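Local coordinates for solute-binding protein (Thermoactinomyces vulgaris, PDB 2ZYO), which binds cyclodextrins and linear maltodextrins such as maltotetraose, probably delivering them to a membrane transporter for uptake, at residues V215-W218 with F219-R223. Residues are numbered along the deposited sequence; the frame is centred on the assembly and turned at random.
Sequences VQKW and FTEAR
The phenyl ring of Phe219 lies against Val215 one turn back along helix 206-220, its CE2 4.2 Å from Val215 CG1, while CD2 comes 3.3 Å from Val215 O, with the oxygen at the ring edge. A chi1 of -62° sets CG beside the backbone N and opposite the carbonyl carbon, which turns the ring back along the helix toward Val215, with Ala371 of helix 360-371 also touching the side chain. One turn on from Trp218, the Ala222 methyl meets its indole obliquely, CB to CE3 3.7 Å. That indole is held from beyond the helix as well: NE1 bonds to Tyr147 OH, and Phe151 and Phe169 pack edge-to-face with it. Replacing Phe219 by an alanine would probably open a gap between Val215 and Ala371, both of which lose the ring they pack against.

The last carbonyls of helix 206-220 show how a helix runs out: Gln216 O accepts Thr220 N at 2.9 Å and also Phe219 N from above the carbonyl plane. Lys217 O is likewise shared, by Glu221 N at 2.8 Å and, in a wider i to i+5 bond, by Ala222 N at 3.1 Å, before Arg223 turns to positive phi. Lys217 and Glu221 run side by side, yet Lys217 NZ stays 5.1 Å from Glu221 OE2, while NZ forms a salt bridge with Glu214 and the lysine makes a cation-pi contact with Phe151. Apolar side chains thus pack the helix end against helices 147-157 and 360-371, two shared carbonyls close its last turn, and the Lys217–Glu221 pair probably adds no more than a mild electrostatic attraction.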
loop_
_atom_site.group_PDB
_atom_site.type_symbol
_atom_site.label_atom_id
_atom_site.label_comp_id
_atom_site.label_asym_id
_atom_site.label_seq_id
_atom_site.Cartn_x
_atom_site.Cartn_y
_atom_site.Cartn_z
ATOM N N VAL A 215 -2.017 5.681 20.350
ATOM C CA VAL A 215 -3.333 5.265 19.855
ATOM C C VAL A 215 -4.419 5.556 20.895
ATOM O O VAL A 215 -5.453 6.153 20.578
ATOM C CB VAL A 215 -3.344 3.758 19.472
ATOM C CG1 VAL A 215 -4.761 3.269 19.175
ATOM C CG2 VAL A 215 -2.421 3.500 18.284
ATOM N N GLN A 216 -4.163 5.145 22.135
ATOM C CA GLN A 216 -5.075 5.366 23.255
ATOM C C GLN A 216 -5.437 6.842 23.425
ATOM O O GLN A 216 -6.599 7.175 23.663
ATOM C CB GLN A 216 -4.464 4.816 24.544
ATOM C CG GLN A 216 -5.414 4.794 25.733
ATOM C CD GLN A 216 -4.775 4.204 26.972
ATOM O OE1 GLN A 216 -3.642 4.542 27.325
ATOM N NE2 GLN A 216 -5.501 3.318 27.645
ATOM N N LYS A 217 -4.440 7.717 23.289
ATOM C CA LYS A 217 -4.639 9.162 23.437
ATOM C C LYS A 217 -5.646 9.737 22.441
ATOM O O LYS A 217 -6.344 10.707 22.747
ATOM C CB LYS A 217 -3.304 9.899 23.333
ATOM C CG LYS A 217 -2.448 9.801 24.590
ATOM C CD LYS A 217 -1.021 10.275 24.341
ATOM C CE LYS A 217 -0.949 11.770 24.066
ATOM N NZ LYS A 217 0.421 12.171 23.644
ATOM N N TRP A 218 -5.730 9.136 21.257
ATOM C CA TRP A 218 -6.690 9.574 20.246
ATOM C C TRP A 218 -8.138 9.370 20.688
ATOM O O TRP A 218 -9.038 10.074 20.233
ATOM C CB TRP A 218 -6.419 8.892 18.902
ATOM C CG TRP A 218 -5.310 9.561 18.161
ATOM C CD1 TRP A 218 -3.993 9.201 18.154
ATOM C CD2 TRP A 218 -5.413 10.732 17.341
ATOM N NE1 TRP A 218 -3.269 10.069 17.370
ATOM C CE2 TRP A 218 -4.116 11.018 16.860
ATOM C CE3 TRP A 218 -6.476 11.560 16.960
ATOM C CZ2 TRP A 218 -3.851 12.103 16.016
ATOM C CZ3 TRP A 218 -6.212 12.642 16.120
ATOM C CH2 TRP A 218 -4.908 12.900 15.658
ATOM N N PHE A 219 -8.348 8.427 21.601
ATOM C CA PHE A 219 -9.682 8.136 22.110
ATOM C C PHE A 219 -9.940 8.783 23.470
ATOM O O PHE A 219 -11.050 9.246 23.734
ATOM C CB PHE A 219 -9.925 6.622 22.133
ATOM C CG PHE A 219 -9.873 5.994 20.769
ATOM C CD1 PHE A 219 -11.001 5.984 19.956
ATOM C CD2 PHE A 219 -8.687 5.449 20.281
ATOM C CE1 PHE A 219 -10.956 5.424 18.684
ATOM C CE2 PHE A 219 -8.634 4.886 19.008
ATOM C CZ PHE A 219 -9.769 4.873 18.208
ATOM N N THR A 220 -8.910 8.840 24.311
ATOM C CA THR A 220 -9.034 9.412 25.659
ATOM C C THR A 220 -8.889 10.937 25.702
ATOM O O THR A 220 -9.467 11.593 26.574
ATOM C CB THR A 220 -8.013 8.797 26.637
ATOM O OG1 THR A 220 -6.685 9.020 26.146
ATOM C CG2 THR A 220 -8.253 7.298 26.808
ATOM N N GLU A 221 -8.112 11.496 24.775
ATOM C CA GLU A 221 -7.866 12.943 24.746
ATOM C C GLU A 221 -8.428 13.642 23.506
ATOM O O GLU A 221 -8.924 14.767 23.597
ATOM C CB GLU A 221 -6.369 13.242 24.874
ATOM C CG GLU A 221 -5.739 12.812 26.195
ATOM C CD GLU A 221 -4.273 13.199 26.298
ATOM O OE1 GLU A 221 -3.884 14.252 25.745
ATOM O OE2 GLU A 221 -3.506 12.453 26.939
ATOM N N ALA A 222 -8.335 12.984 22.353
ATOM C CA ALA A 222 -8.794 13.570 21.090
ATOM C C ALA A 222 -10.235 13.182 20.744
ATOM O O ALA A 222 -10.742 13.530 19.675
ATOM C CB ALA A 222 -7.837 13.214 19.954
ATOM N N ARG A 223 -10.876 12.455 21.658
ATOM C CA ARG A 223 -12.318 12.176 21.616
ATOM C C ARG A 223 -12.845 11.532 20.324
ATOM O O ARG A 223 -13.981 11.785 19.916
ATOM C CB ARG A 223 -13.118 13.447 21.957
ATOM C CG ARG A 223 -12.805 14.035 23.333
ATOM C CD ARG A 223 -13.562 15.340 23.586
ATOM N NE ARG A 223 -13.149 16.413 22.681
ATOM C CZ ARG A 223 -12.180 17.292 22.929
ATOM N NH1 ARG A 223 -11.498 17.255 24.068
ATOM N NH2 ARG A 223 -11.895 18.220 22.027
#